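Local coordinates for protein cellulase (Xanthomonas axonopodis pv. citri, PDB 4W7W) that probably hydrolyses the beta-1,4-glucosidic bonds of cellulose, as a family 5 glycoside hydrolase with an (alpha/beta)8-barrel that binds cello-oligosaccharide in its cleft, at residues I66-W72 with L105-N111; K180-P186 with N218-E222; V237-D241 with V274-A278; F251-R256 with N289-W293; A268-N272 with K322-A326. All coordinates share one frame; numbering follows the deposited sequence.

Contact 1: I66-W72 with L105-N111; sequences IRLPFLW and LILDLHN
Phe-70 lays one face of its ring over the backbone O of Asp-108 and turns an edge to Leu-107, its CE1 3.7 Å from Leu-107 CB. A chi1 of 62° holds Phe-70 CG between its own N and C, which folds the ring back across the neighbouring strand. Leu-109 follows on the same side: its CD1 sits 3.7 Å from Phe-70 CE2 and also packs on the CB of Trp-72. These side chains, with Leu-68 and Leu-105, make the tightly packed outer layer under helices 85-100 and 127-141. Strands 65-70 and 104-109 run parallel as adjacent staves of the (alpha/beta)8 barrel, joined by a run of backbone bonds from Ile-106 N to Ile-66 O (2.8 Å) up to His-110 N to Phe-70 O (2.8 Å). Asn-111 OD1 takes the N-H of Trp-72 at 2.8 Å, nearly straight at 175°, where the next helix starts.

The inner side is the more polar one, leading to the sugar-binding end, where His-110 touches a bound glucose unit. Arg-67 lies flat on the Asp-108 carboxylate, planes 13° apart, with OD2 3.3 Å from NH1 but over the guanidinium face, so the attraction is one of charge alone. The guanidinium hydrogen-bonds instead to Asn-28 and Asn-153 and forms salt bridges with Glu-222 and Glu-266. Asp-108 OD2 spends its syn lone pair on His-110 ND1 (2.6 Å), which fixes the tilt of the imidazole. One carboxylate thus orients a sugar-contacting histidine while lying against a buried arginine, whose charge would probably steady it.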
# COMPACT_ATOMS: atom_id res chain seq x y z
N ILE A 66 5.01 7.14 -4.85
CA ILE A 66 3.99 6.47 -5.64
C ILE A 66 3.87 5.03 -5.15
O ILE A 66 4.88 4.31 -5.09
CB ILE A 66 4.36 6.47 -7.12
CG1 ILE A 66 4.42 7.90 -7.68
CG2 ILE A 66 3.40 5.59 -7.92
CD1 ILE A 66 3.14 8.69 -7.62
N ARG A 67 2.66 4.62 -4.78
CA ARG A 67 2.38 3.21 -4.52
C ARG A 67 1.85 2.59 -5.82
O ARG A 67 0.94 3.15 -6.43
CB ARG A 67 1.41 3.04 -3.35
CG ARG A 67 1.12 1.59 -2.98
CD ARG A 67 0.45 1.52 -1.62
NE ARG A 67 0.13 0.18 -1.14
CZ ARG A 67 -1.07 -0.39 -1.19
NH1 ARG A 67 -2.08 0.14 -1.85
NH2 ARG A 67 -1.26 -1.52 -0.54
N LEU A 68 2.47 1.49 -6.23
CA LEU A 68 2.21 0.85 -7.50
C LEU A 68 1.67 -0.56 -7.28
O LEU A 68 2.44 -1.51 -7.11
CB LEU A 68 3.48 0.79 -8.33
CG LEU A 68 3.31 0.23 -9.74
CD1 LEU A 68 2.57 1.23 -10.62
CD2 LEU A 68 4.65 -0.13 -10.35
N PRO A 69 0.34 -0.71 -7.28
CA PRO A 69 -0.25 -2.05 -7.25
C PRO A 69 0.12 -2.85 -8.50
O PRO A 69 0.08 -2.32 -9.60
CB PRO A 69 -1.75 -1.76 -7.26
CG PRO A 69 -1.88 -0.40 -6.65
CD PRO A 69 -0.68 0.35 -7.18
N PHE A 70 0.42 -4.12 -8.31
CA PHE A 70 0.53 -5.07 -9.41
C PHE A 70 0.22 -6.45 -8.86
O PHE A 70 0.14 -6.65 -7.64
CB PHE A 70 1.91 -5.03 -10.08
CG PHE A 70 3.03 -5.40 -9.16
CD1 PHE A 70 3.61 -4.42 -8.40
CD2 PHE A 70 3.47 -6.70 -9.04
CE1 PHE A 70 4.63 -4.71 -7.52
CE2 PHE A 70 4.48 -7.01 -8.14
CZ PHE A 70 5.07 -6.01 -7.40
N LEU A 71 -0.03 -7.39 -9.76
CA LEU A 71 -0.46 -8.73 -9.33
C LEU A 71 0.66 -9.74 -9.27
O LEU A 71 1.49 -9.88 -10.20
CB LEU A 71 -1.51 -9.31 -10.26
CG LEU A 71 -2.80 -8.51 -10.38
CD1 LEU A 71 -3.79 -9.30 -11.20
CD2 LEU A 71 -3.37 -8.18 -9.00
N TRP A 72 0.66 -10.49 -8.18
CA TRP A 72 1.55 -11.63 -8.01
C TRP A 72 1.48 -12.56 -9.21
O TRP A 72 2.50 -12.99 -9.74
CB TRP A 72 1.16 -12.33 -6.70
CG TRP A 72 2.10 -13.39 -6.22
CD1 TRP A 72 3.22 -13.87 -6.82
CD2 TRP A 72 1.94 -14.12 -5.00
NE1 TRP A 72 3.77 -14.87 -6.05
CE2 TRP A 72 3.01 -15.03 -4.92
CE3 TRP A 72 0.99 -14.09 -3.97
CZ2 TRP A 72 3.15 -15.92 -3.86
CZ3 TRP A 72 1.11 -14.98 -2.93
CH2 TRP A 72 2.19 -15.88 -2.88
N LEU A 105 9.14 4.56 -5.01
CA LEU A 105 8.18 3.66 -5.61
C LEU A 105 7.95 2.51 -4.66
O LEU A 105 8.86 1.74 -4.38
CB LEU A 105 8.70 3.17 -6.95
CG LEU A 105 7.69 2.34 -7.75
CD1 LEU A 105 6.53 3.19 -8.26
CD2 LEU A 105 8.38 1.63 -8.92
N ILE A 106 6.72 2.40 -4.16
CA ILE A 106 6.31 1.24 -3.37
C ILE A 106 5.79 0.16 -4.31
O ILE A 106 4.80 0.37 -5.02
CB ILE A 106 5.22 1.58 -2.33
CG1 ILE A 106 5.69 2.66 -1.36
CG2 ILE A 106 4.79 0.32 -1.60
CD1 ILE A 106 4.56 3.30 -0.59
N LEU A 107 6.47 -0.98 -4.30
CA LEU A 107 6.01 -2.15 -5.04
C LEU A 107 4.95 -2.83 -4.19
O LEU A 107 5.28 -3.44 -3.17
CB LEU A 107 7.18 -3.09 -5.30
CG LEU A 107 8.32 -2.49 -6.11
CD1 LEU A 107 9.39 -3.54 -6.36
CD2 LEU A 107 7.83 -1.87 -7.41
N ASP A 108 3.68 -2.67 -4.58
CA ASP A 108 2.55 -3.22 -3.82
C ASP A 108 2.08 -4.50 -4.48
O ASP A 108 1.43 -4.47 -5.52
CB ASP A 108 1.41 -2.19 -3.77
CG ASP A 108 0.05 -2.78 -3.50
OD1 ASP A 108 -0.06 -3.86 -2.88
OD2 ASP A 108 -0.91 -2.11 -3.97
N LEU A 109 2.44 -5.63 -3.87
CA LEU A 109 1.95 -6.94 -4.31
C LEU A 109 0.47 -7.01 -3.90
O LEU A 109 0.14 -7.25 -2.73
CB LEU A 109 2.75 -8.06 -3.67
CG LEU A 109 2.53 -9.44 -4.32
CD1 LEU A 109 3.20 -9.52 -5.68
CD2 LEU A 109 3.07 -10.52 -3.40
N HIS A 110 -0.42 -6.72 -4.85
CA HIS A 110 -1.78 -6.31 -4.50
C HIS A 110 -2.71 -7.51 -4.47
O HIS A 110 -3.61 -7.64 -5.30
CB HIS A 110 -2.25 -5.24 -5.47
CG HIS A 110 -3.39 -4.41 -4.96
ND1 HIS A 110 -3.19 -3.26 -4.22
CD2 HIS A 110 -4.73 -4.54 -5.10
CE1 HIS A 110 -4.36 -2.72 -3.94
NE2 HIS A 110 -5.31 -3.47 -4.47
N ASN A 111 -2.49 -8.40 -3.49
CA ASN A 111 -3.00 -9.76 -3.59
C ASN A 111 -3.87 -10.29 -2.47
O ASN A 111 -4.36 -11.40 -2.58
CB ASN A 111 -1.86 -10.74 -3.90
CG ASN A 111 -1.67 -10.89 -5.37
OD1 ASN A 111 -1.13 -9.99 -6.03
ND2 ASN A 111 -2.22 -11.96 -5.93

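Contact 2: K180-P186 with N218-E222; sequences KNLILVP and NLAFE
This is a parallel strand pair of the (alpha/beta)8 barrel, strand 183-186 against strand 219-226, the two ends of a beta-alpha-beta unit that passes through the short helix 205-209. The segments diverge by 38°, and their backbones are stitched from Ile-183 N to Asn-218 O (3.0 Å), through Val-185 N to Ala-220 O (2.8 Å), to Glu-222 N on Val-185 O. That last donor comes in well above the carbonyl plane, 51° out of it.

On the outer side Leu-219 reaches across with CD1 to Ile-183 CB, 3.7 Å away; helix 160-176 covers Ile-183 and Val-185, and Trp-254 meets the Phe-221 ring edge-to-face. Inside the barrel, Leu-184 CD2 packs on Ala-220 CB. The extended Glu-222 crosses Leu-184 at about a right angle, its OE1 3.6 Å from Leu-184 CB, and a water at 2.9 Å from both Leu-184 O and Glu-222 OE1 joins the two strands. The other carboxylate oxygen, OE2, is held by His-224 and Arg-67. At the N-terminal end of the pair the side-chain amide of Asn-218 takes over from the backbone: ND2 donates to Lys-180 O at 3.0 Å, in the plane of both groups.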
# COMPACT_ATOMS: atom_id res chain seq x y z
N LYS A 180 18.55 -3.77 1.65
CA LYS A 180 18.37 -2.91 2.82
C LYS A 180 17.13 -2.03 2.70
O LYS A 180 16.88 -1.19 3.56
CB LYS A 180 19.61 -2.04 3.01
CG LYS A 180 20.88 -2.84 3.27
CD LYS A 180 22.09 -1.94 3.46
CE LYS A 180 23.33 -2.74 3.85
NZ LYS A 180 24.57 -1.92 3.76
N ASN A 181 16.33 -2.25 1.66
CA ASN A 181 15.20 -1.40 1.36
C ASN A 181 14.17 -1.42 2.48
O ASN A 181 14.04 -2.39 3.22
CB ASN A 181 14.49 -1.90 0.10
CG ASN A 181 15.43 -2.10 -1.09
OD1 ASN A 181 16.34 -2.92 -1.03
ND2 ASN A 181 15.19 -1.38 -2.17
N LEU A 182 13.40 -0.34 2.58
CA LEU A 182 12.28 -0.28 3.51
C LEU A 182 11.27 -1.35 3.13
O LEU A 182 10.91 -1.48 1.94
CB LEU A 182 11.64 1.11 3.43
CG LEU A 182 10.40 1.32 4.31
CD1 LEU A 182 10.68 1.16 5.80
CD2 LEU A 182 9.81 2.68 4.03
N ILE A 183 10.80 -2.10 4.13
CA ILE A 183 9.75 -3.09 3.97
C ILE A 183 8.52 -2.55 4.70
O ILE A 183 8.59 -2.20 5.88
CB ILE A 183 10.15 -4.45 4.58
CG1 ILE A 183 11.33 -5.04 3.82
CG2 ILE A 183 8.97 -5.40 4.55
CD1 ILE A 183 11.95 -6.23 4.54
N LEU A 184 7.39 -2.53 4.00
CA LEU A 184 6.09 -2.20 4.58
C LEU A 184 5.36 -3.51 4.87
O LEU A 184 5.06 -4.29 3.96
CB LEU A 184 5.25 -1.34 3.65
CG LEU A 184 5.89 -0.02 3.25
CD1 LEU A 184 4.93 0.76 2.37
CD2 LEU A 184 6.32 0.80 4.45
N VAL A 185 5.07 -3.73 6.15
CA VAL A 185 4.48 -4.98 6.66
C VAL A 185 3.05 -4.72 7.08
O VAL A 185 2.81 -3.89 7.95
CB VAL A 185 5.23 -5.47 7.93
CG1 VAL A 185 4.65 -6.80 8.41
CG2 VAL A 185 6.70 -5.61 7.66
N PRO A 186 2.08 -5.43 6.49
CA PRO A 186 0.70 -5.28 6.92
C PRO A 186 0.35 -6.30 7.99
O PRO A 186 1.10 -7.25 8.23
CB PRO A 186 -0.05 -5.61 5.64
CG PRO A 186 0.75 -6.73 5.05
CD PRO A 186 2.19 -6.38 5.37
N ASN A 218 14.78 -2.01 9.10
CA ASN A 218 14.20 -1.03 8.21
C ASN A 218 12.81 -1.46 7.76
O ASN A 218 12.56 -1.78 6.59
CB ASN A 218 15.11 -0.73 7.02
CG ASN A 218 14.75 0.56 6.34
OD1 ASN A 218 14.13 1.44 6.94
ND2 ASN A 218 15.13 0.70 5.08
N LEU A 219 11.92 -1.43 8.74
CA LEU A 219 10.55 -1.90 8.61
C LEU A 219 9.60 -0.78 9.00
O LEU A 219 9.92 0.03 9.87
CB LEU A 219 10.39 -3.02 9.64
CG LEU A 219 9.30 -4.05 9.54
CD1 LEU A 219 9.52 -4.80 8.23
CD2 LEU A 219 9.39 -5.02 10.71
N ALA A 220 8.41 -0.79 8.40
CA ALA A 220 7.29 0.00 8.90
C ALA A 220 6.03 -0.82 8.74
O ALA A 220 5.94 -1.67 7.85
CB ALA A 220 7.18 1.34 8.17
N PHE A 221 5.05 -0.54 9.59
CA PHE A 221 3.79 -1.26 9.55
C PHE A 221 2.80 -0.48 8.70
O PHE A 221 2.53 0.71 8.95
CB PHE A 221 3.29 -1.50 10.98
CG PHE A 221 4.13 -2.52 11.67
CD1 PHE A 221 3.86 -3.86 11.51
CD2 PHE A 221 5.29 -2.15 12.34
CE1 PHE A 221 4.70 -4.82 12.05
CE2 PHE A 221 6.13 -3.10 12.90
CZ PHE A 221 5.81 -4.43 12.75
N GLU A 222 2.27 -1.15 7.70
CA GLU A 222 1.30 -0.57 6.78
C GLU A 222 -0.11 -0.82 7.29
O GLU A 222 -0.49 -1.97 7.46
CB GLU A 222 1.47 -1.20 5.39
CG GLU A 222 0.48 -0.66 4.38
CD GLU A 222 0.67 -1.24 3.00
OE1 GLU A 222 1.81 -1.63 2.67
OE2 GLU A 222 -0.33 -1.27 2.23
O HOH W 1 2.49 -4.46 2.56

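Contact 3: V237-D241 with V274-A278; sequences VCTSD and VCDKA
Cys-238 and Cys-275 are joined covalently, SG to SG 2.1 Å, with a chi3 of 107°. Each sulfur lies anti to its own carbonyl carbon, which turns the two CB-SG bonds toward each other across the gap between loop and helix.

Lys-277, bent at its third torsion, runs side by side with Asp-241 and, in one of its two conformers, brings NZ to 3.2 Å from OD2, forming a salt bridge; the ammonium arrives from above the carboxylate plane, 52° out of it. The aliphatic parts meet too, Lys-277 CB lying 3.7 Å from Asp-241 CB. Asp-241 O receives a CA-H...O contact from Ala-278 CA at 3.3 Å, while the Ala-278 N-H is spent within the helix on Val-274 O. Ser-240 OG is taken up by the N of Ser-242, and Cys-275 N by the capping side chain of Asn-272. Val-274 CG1 rests against the backbone of Cys-238 and Ser-240, 3.6 Å from Ser-240 C.

The disulfide thus ties the loop between strand 219-226 and helix 243-258 to the first turn of helix 273-288, and the Cys-238 sulfur borders Thr-269 in the loop that follows strand 262-268.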
# COMPACT_ATOMS: atom_id res chain seq x y z
N VAL A 237 -19.04 8.16 1.99
CA VAL A 237 -19.48 8.78 3.23
C VAL A 237 -18.36 8.72 4.23
O VAL A 237 -17.65 7.70 4.33
CB VAL A 237 -20.68 8.02 3.80
CG1 VAL A 237 -21.07 8.53 5.19
CG2 VAL A 237 -21.85 8.14 2.84
N CYS A 238 -18.17 9.82 4.94
CA CYS A 238 -17.36 9.81 6.13
C CYS A 238 -18.33 9.92 7.27
O CYS A 238 -19.15 10.84 7.31
CB CYS A 238 -16.36 10.94 6.10
SG CYS A 238 -15.33 10.91 4.60
N THR A 239 -18.28 8.97 8.21
CA THR A 239 -19.33 8.88 9.21
C THR A 239 -19.34 10.05 10.18
O THR A 239 -20.37 10.31 10.78
CB THR A 239 -19.26 7.56 9.98
OG1 THR A 239 -17.98 7.43 10.59
CG2 THR A 239 -19.55 6.40 9.05
N SER A 240 -18.23 10.75 10.32
CA SER A 240 -18.20 12.03 11.02
C SER A 240 -17.06 12.86 10.49
O SER A 240 -16.23 12.36 9.72
CB SER A 240 -18.02 11.86 12.53
OG SER A 240 -16.64 11.66 12.83
N ASP A 241 -16.99 14.11 10.94
CA ASP A 241 -15.91 15.00 10.52
C ASP A 241 -14.61 14.78 11.29
O ASP A 241 -13.64 15.47 11.04
CB ASP A 241 -16.35 16.47 10.54
CG ASP A 241 -16.74 16.99 11.90
OD1 ASP A 241 -16.36 16.36 12.90
OD2 ASP A 241 -17.41 18.05 11.95
N VAL A 274 -18.24 17.18 5.04
CA VAL A 274 -17.90 16.37 6.21
C VAL A 274 -16.61 15.59 5.93
O VAL A 274 -15.71 15.53 6.77
CB VAL A 274 -19.05 15.44 6.60
CG1 VAL A 274 -18.60 14.44 7.65
CG2 VAL A 274 -20.22 16.25 7.13
N CYS A 275 -16.53 15.00 4.74
CA CYS A 275 -15.32 14.27 4.36
C CYS A 275 -14.08 15.17 4.27
O CYS A 275 -13.00 14.74 4.69
CB CYS A 275 -15.49 13.56 3.03
SG CYS A 275 -16.41 12.02 3.15
N ASP A 276 -14.22 16.38 3.73
CA ASP A 276 -13.06 17.26 3.64
C ASP A 276 -12.54 17.61 5.03
O ASP A 276 -11.34 17.68 5.26
CB ASP A 276 -13.37 18.55 2.88
CG ASP A 276 -13.26 18.42 1.35
OD1 ASP A 276 -12.82 17.37 0.85
OD2 ASP A 276 -13.60 19.43 0.69
N LYS A 277 -13.45 17.85 5.98
CA LYS A 277 -13.03 18.11 7.37
C LYS A 277 -12.32 16.90 7.95
O LYS A 277 -11.28 17.02 8.61
CB LYS A 277 -14.21 18.47 8.26
CG LYS A 277 -14.72 19.87 8.08
CD LYS A 277 -15.84 20.14 9.07
CE LYS A 277 -15.27 20.42 10.46
NZ LYS A 277 -16.29 20.98 11.38
N ALA A 278 -12.86 15.72 7.70
CA ALA A 278 -12.23 14.49 8.20
C ALA A 278 -10.86 14.29 7.59
O ALA A 278 -9.94 13.83 8.26
CB ALA A 278 -13.12 13.30 7.93

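Contact 4: F251-R256 with N289-W293; sequences FTSWLR and NSDVW
The C-terminal half of helix 243-258 faces a tight turn at 289-293, closest at Leu-255 and Val-292 with CA atoms 6.3 Å apart, where Asn-289 O accepts both Val-292 N and Trp-293 N. Arg-256 does most of the polar work across the gap. Bent at its third torsion, it swings its guanidinium edge-on to Asp-291 and grips the carboxylate side-on: NE to OD2 at 2.9 Å, NH2 to OD1 at 2.8 Å, both on syn lone pairs, the two planes only 14° apart. NH2 also donates to Asn-289 OD1 at 2.7 Å, in the carbonyl plane and on a lone pair. A water between Arg-256 NH1 and that same oxygen closes the ring, so four bonds to three partners fix the rotation of the guanidinium at the exposed side.

In the (alpha/beta)8 barrel this turn leads from helix 273-288 into the last strand, 293-301, so the contact binds the base of that strand to helix 243-258, one unit earlier. Val-292 fills the middle, its CB 3.8 Å from Leu-255 CB and its CG2 3.8 Å from Thr-252 CG2. Deeper in, Trp-293 NE1 donates to Thr-252 OG1 at 2.9 Å along a bent path (141°); that hydroxyl is also bonded to Leu-248 O. Beyond it the far corner of the indole, CH2, meets the edge of the Phe-251 ring at CE2, 3.4 Å away, the two rings lying obliquely at 56°.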
# COMPACT_ATOMS: atom_id res chain seq x y z
N PHE A 251 -3.63 2.54 16.68
CA PHE A 251 -2.49 2.12 15.89
C PHE A 251 -1.29 3.02 16.13
O PHE A 251 -0.17 2.52 16.32
CB PHE A 251 -2.90 2.08 14.41
CG PHE A 251 -1.79 1.72 13.47
CD1 PHE A 251 -1.28 0.43 13.41
CD2 PHE A 251 -1.24 2.68 12.63
CE1 PHE A 251 -0.27 0.12 12.51
CE2 PHE A 251 -0.23 2.36 11.74
CZ PHE A 251 0.24 1.08 11.68
N THR A 252 -1.52 4.33 16.15
CA THR A 252 -0.44 5.28 16.41
C THR A 252 0.20 5.00 17.77
O THR A 252 1.43 4.98 17.91
CB THR A 252 -0.99 6.72 16.34
OG1 THR A 252 -1.49 6.96 15.02
CG2 THR A 252 0.06 7.75 16.66
N SER A 253 -0.63 4.75 18.78
CA SER A 253 -0.09 4.45 20.10
C SER A 253 0.73 3.16 20.08
O SER A 253 1.78 3.07 20.69
CB SER A 253 -1.20 4.35 21.15
OG SER A 253 -0.65 4.34 22.45
N TRP A 254 0.22 2.14 19.38
CA TRP A 254 0.93 0.87 19.28
C TRP A 254 2.32 1.07 18.66
O TRP A 254 3.30 0.50 19.12
CB TRP A 254 0.11 -0.12 18.47
CG TRP A 254 0.76 -1.45 18.32
CD1 TRP A 254 0.72 -2.48 19.21
CD2 TRP A 254 1.56 -1.90 17.22
NE1 TRP A 254 1.45 -3.54 18.74
CE2 TRP A 254 1.96 -3.21 17.51
CE3 TRP A 254 1.98 -1.32 16.02
CZ2 TRP A 254 2.76 -3.96 16.64
CZ3 TRP A 254 2.77 -2.07 15.16
CH2 TRP A 254 3.14 -3.37 15.48
N LEU A 255 2.39 1.88 17.61
CA LEU A 255 3.69 2.18 17.01
C LEU A 255 4.62 2.79 18.05
O LEU A 255 5.77 2.37 18.20
CB LEU A 255 3.54 3.17 15.85
CG LEU A 255 2.75 2.70 14.64
CD1 LEU A 255 2.50 3.89 13.72
CD2 LEU A 255 3.46 1.58 13.92
N ARG A 256 4.12 3.78 18.78
CA ARG A 256 4.94 4.47 19.76
C ARG A 256 5.38 3.52 20.88
O ARG A 256 6.55 3.55 21.28
CB ARG A 256 4.19 5.68 20.28
CG ARG A 256 5.08 6.75 20.87
CD ARG A 256 4.27 8.00 21.16
NE ARG A 256 4.07 8.81 19.97
CZ ARG A 256 2.93 9.37 19.60
NH1 ARG A 256 1.83 9.27 20.34
NH2 ARG A 256 2.91 10.09 18.49
N ASN A 289 1.87 13.59 14.61
CA ASN A 289 2.43 12.33 15.09
C ASN A 289 3.47 11.77 14.12
O ASN A 289 3.62 10.56 13.94
CB ASN A 289 1.29 11.35 15.33
CG ASN A 289 0.43 11.80 16.49
OD1 ASN A 289 0.81 11.61 17.63
ND2 ASN A 289 -0.72 12.43 16.21
N SER A 290 4.24 12.68 13.56
CA SER A 290 5.27 12.35 12.60
C SER A 290 6.46 11.63 13.22
O SER A 290 7.32 11.16 12.48
CB SER A 290 5.76 13.60 11.89
OG SER A 290 6.40 14.47 12.82
N ASP A 291 6.53 11.55 14.55
CA ASP A 291 7.53 10.70 15.20
C ASP A 291 7.36 9.22 14.83
O ASP A 291 8.34 8.48 14.81
CB ASP A 291 7.55 10.86 16.72
CG ASP A 291 6.25 10.43 17.41
OD1 ASP A 291 5.17 10.77 16.91
OD2 ASP A 291 6.31 9.79 18.50
N VAL A 292 6.12 8.80 14.56
CA VAL A 292 5.85 7.42 14.20
C VAL A 292 5.27 7.24 12.80
O VAL A 292 5.46 6.18 12.22
CB VAL A 292 4.96 6.68 15.24
CG1 VAL A 292 5.65 6.59 16.59
CG2 VAL A 292 3.60 7.34 15.38
N TRP A 293 4.58 8.24 12.25
CA TRP A 293 4.07 8.13 10.88
C TRP A 293 5.15 8.50 9.88
O TRP A 293 5.61 9.64 9.86
CB TRP A 293 2.85 9.02 10.67
CG TRP A 293 1.64 8.45 11.32
CD1 TRP A 293 1.11 8.79 12.54
CD2 TRP A 293 0.82 7.38 10.81
NE1 TRP A 293 0.01 8.03 12.80
CE2 TRP A 293 -0.19 7.15 11.77
CE3 TRP A 293 0.84 6.61 9.65
CZ2 TRP A 293 -1.18 6.19 11.59
CZ3 TRP A 293 -0.13 5.64 9.48
CH2 TRP A 293 -1.13 5.43 10.45
O HOH W 2 -0.38 11.16 20.02

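Contact 5: A268-N272 with K322-A326; sequences ATANN and KPQMA
Gln-324 turns its chain at chi2 (96°), after CG has been set anti to the carbonyl carbon, and the bend carries its amide back toward the loop 268-272. Asn-271 extends toward Pro-323 with CG opposite its own backbone N (chi1 -179°), which stretches the side chain out to the proline ring. Two different contacts result.

The first is a hydrogen bond. Gln-324 NE2 points at the backbone O of Thr-269, 2.9 Å away and practically straight at 178°. The oxygen lies in the plane of the Gln-324 amide and the nitrogen in the plane of the Thr-269 carbonyl, so both flat groups meet in plane. The CG of Gln-324 also comes to 3.7 Å from that oxygen. NE2 has a second acceptor in Pro-310 O, so this one amide nitrogen links three pieces of chain.

The second is plain van der Waals contact at the exposed end. The Asn-271 amide crosses the Pro-323 ring at about a right angle, with OD1 3.3 Å from CB and ND2 3.5 Å from CG of the proline.

Loop 268-272 connects barrel strand 262-268 to helix 273-288, and 322-326 leads into the short C-terminal helix 325-328; the contact therefore fastens the end of the chain to the barrel's seventh beta-alpha connection. Trp-298 of strand 293-301 lies against both Thr-269 and Gln-324. With only 184 Å² buried, the association rests chiefly on a single well-aligned amide, whose paired acceptors hold it in one orientation and satisfy a buried carbonyl.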
# COMPACT_ATOMS: atom_id res chain seq x y z
N ALA A 268 -8.88 7.26 1.83
CA ALA A 268 -9.60 8.10 0.88
C ALA A 268 -10.78 8.70 1.59
O ALA A 268 -11.30 8.14 2.56
CB ALA A 268 -10.10 7.30 -0.31
N THR A 269 -11.23 9.82 1.04
CA THR A 269 -12.43 10.53 1.45
C THR A 269 -13.10 11.06 0.20
O THR A 269 -12.44 11.36 -0.79
CB THR A 269 -12.08 11.69 2.42
OG1 THR A 269 -11.12 12.56 1.83
CG2 THR A 269 -11.53 11.16 3.73
N ALA A 270 -14.43 11.17 0.25
CA ALA A 270 -15.18 11.66 -0.89
C ALA A 270 -15.28 13.17 -0.88
O ALA A 270 -14.91 13.83 0.09
CB ALA A 270 -16.56 11.04 -0.89
N ASN A 271 -15.78 13.71 -1.98
CA ASN A 271 -15.80 15.15 -2.16
C ASN A 271 -17.04 15.82 -1.58
O ASN A 271 -17.95 16.21 -2.31
CB ASN A 271 -15.69 15.47 -3.65
CG ASN A 271 -15.68 16.94 -3.93
OD1 ASN A 271 -15.18 17.72 -3.14
ND2 ASN A 271 -16.27 17.33 -5.04
N ASN A 272 -17.06 15.97 -0.26
CA ASN A 272 -18.17 16.64 0.43
C ASN A 272 -17.65 17.27 1.71
O ASN A 272 -16.56 16.93 2.17
CB ASN A 272 -19.35 15.67 0.67
CG ASN A 272 -19.01 14.47 1.53
OD1 ASN A 272 -18.66 14.60 2.71
ND2 ASN A 272 -19.08 13.28 0.93
N LYS A 322 -8.38 17.33 -9.32
CA LYS A 322 -9.55 16.81 -8.64
C LYS A 322 -9.71 17.50 -7.29
O LYS A 322 -8.74 18.03 -6.72
CB LYS A 322 -9.44 15.29 -8.49
CG LYS A 322 -9.54 14.55 -9.82
CD LYS A 322 -10.94 14.65 -10.40
CE LYS A 322 -11.11 13.83 -11.66
NZ LYS A 322 -10.29 14.34 -12.77
N PRO A 323 -10.95 17.52 -6.77
CA PRO A 323 -11.23 18.30 -5.55
C PRO A 323 -10.37 17.97 -4.35
O PRO A 323 -9.88 18.86 -3.66
CB PRO A 323 -12.71 18.00 -5.30
CG PRO A 323 -13.25 17.79 -6.69
CD PRO A 323 -12.19 17.00 -7.38
N GLN A 324 -10.13 16.69 -4.11
CA GLN A 324 -9.39 16.31 -2.90
C GLN A 324 -7.92 16.69 -3.00
O GLN A 324 -7.26 16.85 -1.98
CB GLN A 324 -9.53 14.82 -2.62
CG GLN A 324 -10.96 14.36 -2.33
CD GLN A 324 -11.67 13.80 -3.54
OE1 GLN A 324 -11.61 14.40 -4.62
NE2 GLN A 324 -12.39 12.71 -3.37
N MET A 325 -7.42 16.86 -4.22
CA MET A 325 -6.04 17.21 -4.39
C MET A 325 -5.70 18.57 -3.80
O MET A 325 -4.57 18.77 -3.37
CB MET A 325 -5.67 17.21 -5.87
CG MET A 325 -4.22 17.61 -6.16
SD MET A 325 -2.97 16.71 -5.23
CE MET A 325 -3.58 15.15 -5.79
N ALA A 326 -6.66 19.49 -3.76
CA ALA A 326 -6.39 20.78 -3.16
C ALA A 326 -6.07 20.67 -1.67
O ALA A 326 -5.40 21.52 -1.11
CB ALA A 326 -7.56 21.71 -3.38

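Overall arrangement
All five contacts belong to one (alpha/beta)8 barrel. Contacts 1 and 2 are pairs of neighbouring strands in the same closed sheet, centres 14 Å apart, and join across the interior through the salt bridge from Arg-67 to Glu-222. Contact 4 lies outside contact 2, also 14 Å away, where Phe-221 packs on helix 243-258. Contacts 3 and 5 sit together, centres 11 Å apart, at the start of helix 273-288 and the loops beside it, 29 and 28 Å from contact 2. Along the chain contacts 1 and 2 close in turn, whereas contacts 3, 4 and 5 interleave, so the last barrel units are cross-tied by the disulfide, the turn at 289-293 and the C-terminal segment.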